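Local coordinates for protein amidohydrolase (Staphylococcus aureus, PDB 3NUR) that probably hydrolyses carbon–nitrogen bonds of a still unidentified amide-type substrate, as a metal-binding TIM-barrel member of the amidohydrolase family, at residues A[189-194]-A[229-234]. Residues are numbered along the deposited sequence; the frame is centred on the assembly and turned at random. Where two conformers were deposited one is given.
Sequences IYLHPA and GIHAIH. With CA (calcium ion), chain B.
Leu-191 of the barrel strand 189-192 reaches outward to His-231 and Ala-232 on helix 223-237, and this one side chain makes all the direct contact between the two segments. Apolar packing dominates. With CG anti to the backbone N (chi1 -169°), the leucine fork extends to the helix and crosses the His-231 side chain at about a right angle. Leu-191 CD2 lies over one face of the His-231 ring, displaced toward the rim, in a CH-pi contact 4.2 Å from the ring centroid and 22° off the normal. Leu-191 CD2 also meets Ala-232 CB at 4.2 Å; Leu-191 CD1 stands 4.0 Å from His-231 CE1. Val-228 and Leu-235 of the same helix and Met-249 of the next strand also touch Leu-191.

The polar link passes through water. One molecule donates to His-192 O at 3.0 Å and lies 3.3 Å from His-231 ND1; at its other nitrogen, NE2, His-231 hydrogen-bonds the backbone of Leu-170.

Metal binding occupies the other side of the strand, where His-192 NE2 binds calcium at 2.3 Å. Glu-28, His-30, Asp-316 and two waters complete the site. His-192 ND1 donates to Pro-193 O (2.7 Å, with an N-H...O angle of 151°), nearly in the ring plane and on a carbonyl lone pair, which should fix the ring's rotation and leave NE2 for the metal.

Alternation along the strand thus divides the chemistry: Leu-191 packs the strand against the helix outside it, His-192 faces the metal centre, and a water bridges the carbonyl of His-192 and His-231 of that helix.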
loop_
_atom_site.group_PDB
_atom_site.type_symbol
_atom_site.label_atom_id
_atom_site.label_comp_id
_atom_site.label_asym_id
_atom_site.label_seq_id
_atom_site.Cartn_x
_atom_site.Cartn_y
_atom_site.Cartn_z
ATOM N N ILE A 189 -6.339 4.079 -2.141
ATOM C CA ILE A 189 -5.161 3.720 -2.936
ATOM C C ILE A 189 -4.048 3.403 -1.922
ATOM O O ILE A 189 -3.721 4.240 -1.089
ATOM C CB ILE A 189 -4.703 4.845 -3.918
ATOM C CG1 ILE A 189 -5.754 5.143 -5.025
ATOM C CG2 ILE A 189 -3.345 4.509 -4.522
ATOM C CD1 ILE A 189 -5.484 6.426 -5.779
ATOM N N TYR A 190 -3.466 2.216 -2.006
ATOM C CA TYR A 190 -2.334 1.814 -1.167
ATOM C C TYR A 190 -1.082 2.195 -1.973
ATOM O O TYR A 190 -0.931 1.734 -3.106
ATOM C CB TYR A 190 -2.358 0.278 -0.918
ATOM C CG TYR A 190 -1.581 -0.190 0.304
ATOM C CD1 TYR A 190 -2.208 -0.901 1.322
ATOM C CD2 TYR A 190 -0.208 0.033 0.416
ATOM C CE1 TYR A 190 -1.508 -1.334 2.446
ATOM C CE2 TYR A 190 0.513 -0.419 1.528
ATOM C CZ TYR A 190 -0.145 -1.104 2.540
ATOM O OH TYR A 190 0.529 -1.502 3.671
ATOM N N LEU A 191 -0.211 3.069 -1.420
ATOM C CA LEU A 191 1.032 3.508 -2.099
ATOM C C LEU A 191 2.173 2.702 -1.476
ATOM O O LEU A 191 2.465 2.855 -0.291
ATOM C CB LEU A 191 1.248 5.015 -1.901
ATOM C CG LEU A 191 2.344 5.687 -2.746
ATOM C CD1 LEU A 191 1.987 5.656 -4.254
ATOM C CD2 LEU A 191 2.535 7.138 -2.295
ATOM N N HIS A 192 2.767 1.807 -2.268
ATOM C CA HIS A 192 3.773 0.824 -1.845
ATOM C C HIS A 192 5.164 1.148 -2.423
ATOM O O HIS A 192 5.251 1.650 -3.540
ATOM C CB HIS A 192 3.301 -0.559 -2.355
ATOM C CG HIS A 192 4.092 -1.754 -1.896
ATOM N ND1 HIS A 192 5.337 -2.030 -2.407
ATOM C CD2 HIS A 192 3.759 -2.722 -1.015
ATOM C CE1 HIS A 192 5.752 -3.120 -1.778
ATOM N NE2 HIS A 192 4.833 -3.576 -0.942
ATOM N N PRO A 193 6.261 0.764 -1.735
ATOM C CA PRO A 193 7.594 1.041 -2.293
ATOM C C PRO A 193 7.954 0.179 -3.513
ATOM O O PRO A 193 7.341 -0.857 -3.779
ATOM C CB PRO A 193 8.532 0.741 -1.125
ATOM C CG PRO A 193 7.782 -0.233 -0.261
ATOM C CD PRO A 193 6.355 0.233 -0.351
ATOM N N ALA A 194 8.957 0.627 -4.258
ATOM C CA ALA A 194 9.544 -0.096 -5.388
ATOM C C ALA A 194 10.972 0.451 -5.591
ATOM O O ALA A 194 11.280 1.511 -5.026
ATOM C CB ALA A 194 8.704 0.092 -6.647
ATOM N N GLY A 229 7.694 7.571 1.338
ATOM C CA GLY A 229 7.274 8.619 2.273
ATOM C C GLY A 229 7.322 9.971 1.579
ATOM O O GLY A 229 6.392 10.778 1.691
ATOM N N ILE A 230 8.409 10.218 0.822
ATOM C CA ILE A 230 8.574 11.473 0.073
ATOM C C ILE A 230 7.460 11.584 -0.979
ATOM O O ILE A 230 6.854 12.655 -1.122
ATOM C CB ILE A 230 10.026 11.576 -0.489
ATOM C CG1 ILE A 230 11.035 11.796 0.678
ATOM C CG2 ILE A 230 10.165 12.663 -1.580
ATOM C CD1 ILE A 230 12.548 11.694 0.304
ATOM N N HIS A 231 7.150 10.480 -1.665
ATOM C CA HIS A 231 6.100 10.402 -2.673
ATOM C C HIS A 231 4.746 10.755 -2.030
ATOM O O HIS A 231 4.039 11.607 -2.548
ATOM C CB HIS A 231 6.039 8.981 -3.264
ATOM C CG HIS A 231 5.242 8.873 -4.535
ATOM N ND1 HIS A 231 5.246 7.713 -5.269
ATOM C CD2 HIS A 231 4.475 9.792 -5.181
ATOM C CE1 HIS A 231 4.485 7.949 -6.334
ATOM N NE2 HIS A 231 3.974 9.174 -6.306
ATOM N N ALA A 232 4.418 10.159 -0.869
ATOM C CA ALA A 232 3.159 10.476 -0.200
ATOM C C ALA A 232 3.095 11.975 0.170
ATOM O O ALA A 232 2.047 12.574 0.000
ATOM C CB ALA A 232 2.963 9.598 1.034
ATOM N N ILE A 233 4.215 12.579 0.639
ATOM C CA ILE A 233 4.258 14.010 0.980
ATOM C C ILE A 233 4.004 14.859 -0.267
ATOM O O ILE A 233 3.261 15.820 -0.181
ATOM C CB ILE A 233 5.562 14.390 1.733
ATOM C CG1 ILE A 233 5.601 13.668 3.107
ATOM C CG2 ILE A 233 5.638 15.921 1.936
ATOM C CD1 ILE A 233 7.069 13.493 3.649
ATOM N N HIS A 234 4.581 14.485 -1.428
ATOM C CA HIS A 234 4.326 15.199 -2.688
ATOM C C HIS A 234 2.811 15.268 -2.952
ATOM O O HIS A 234 2.295 16.307 -3.360
ATOM C CB HIS A 234 4.984 14.446 -3.861
ATOM C CG HIS A 234 6.364 14.911 -4.174
ATOM N ND1 HIS A 234 6.621 15.692 -5.291
ATOM C CD2 HIS A 234 7.531 14.659 -3.534
ATOM C CE1 HIS A 234 7.928 15.904 -5.292
ATOM N NE2 HIS A 234 8.521 15.311 -4.247
HETATM CA CA CA B . 4.821 -5.436 0.471
HETATM O O HOH W 1 5.461 4.593 -4.224
HETATM O O HOH W 2 6.621 -4.766 1.504
HETATM O O HOH W 3 6.342 -6.202 -1.010
#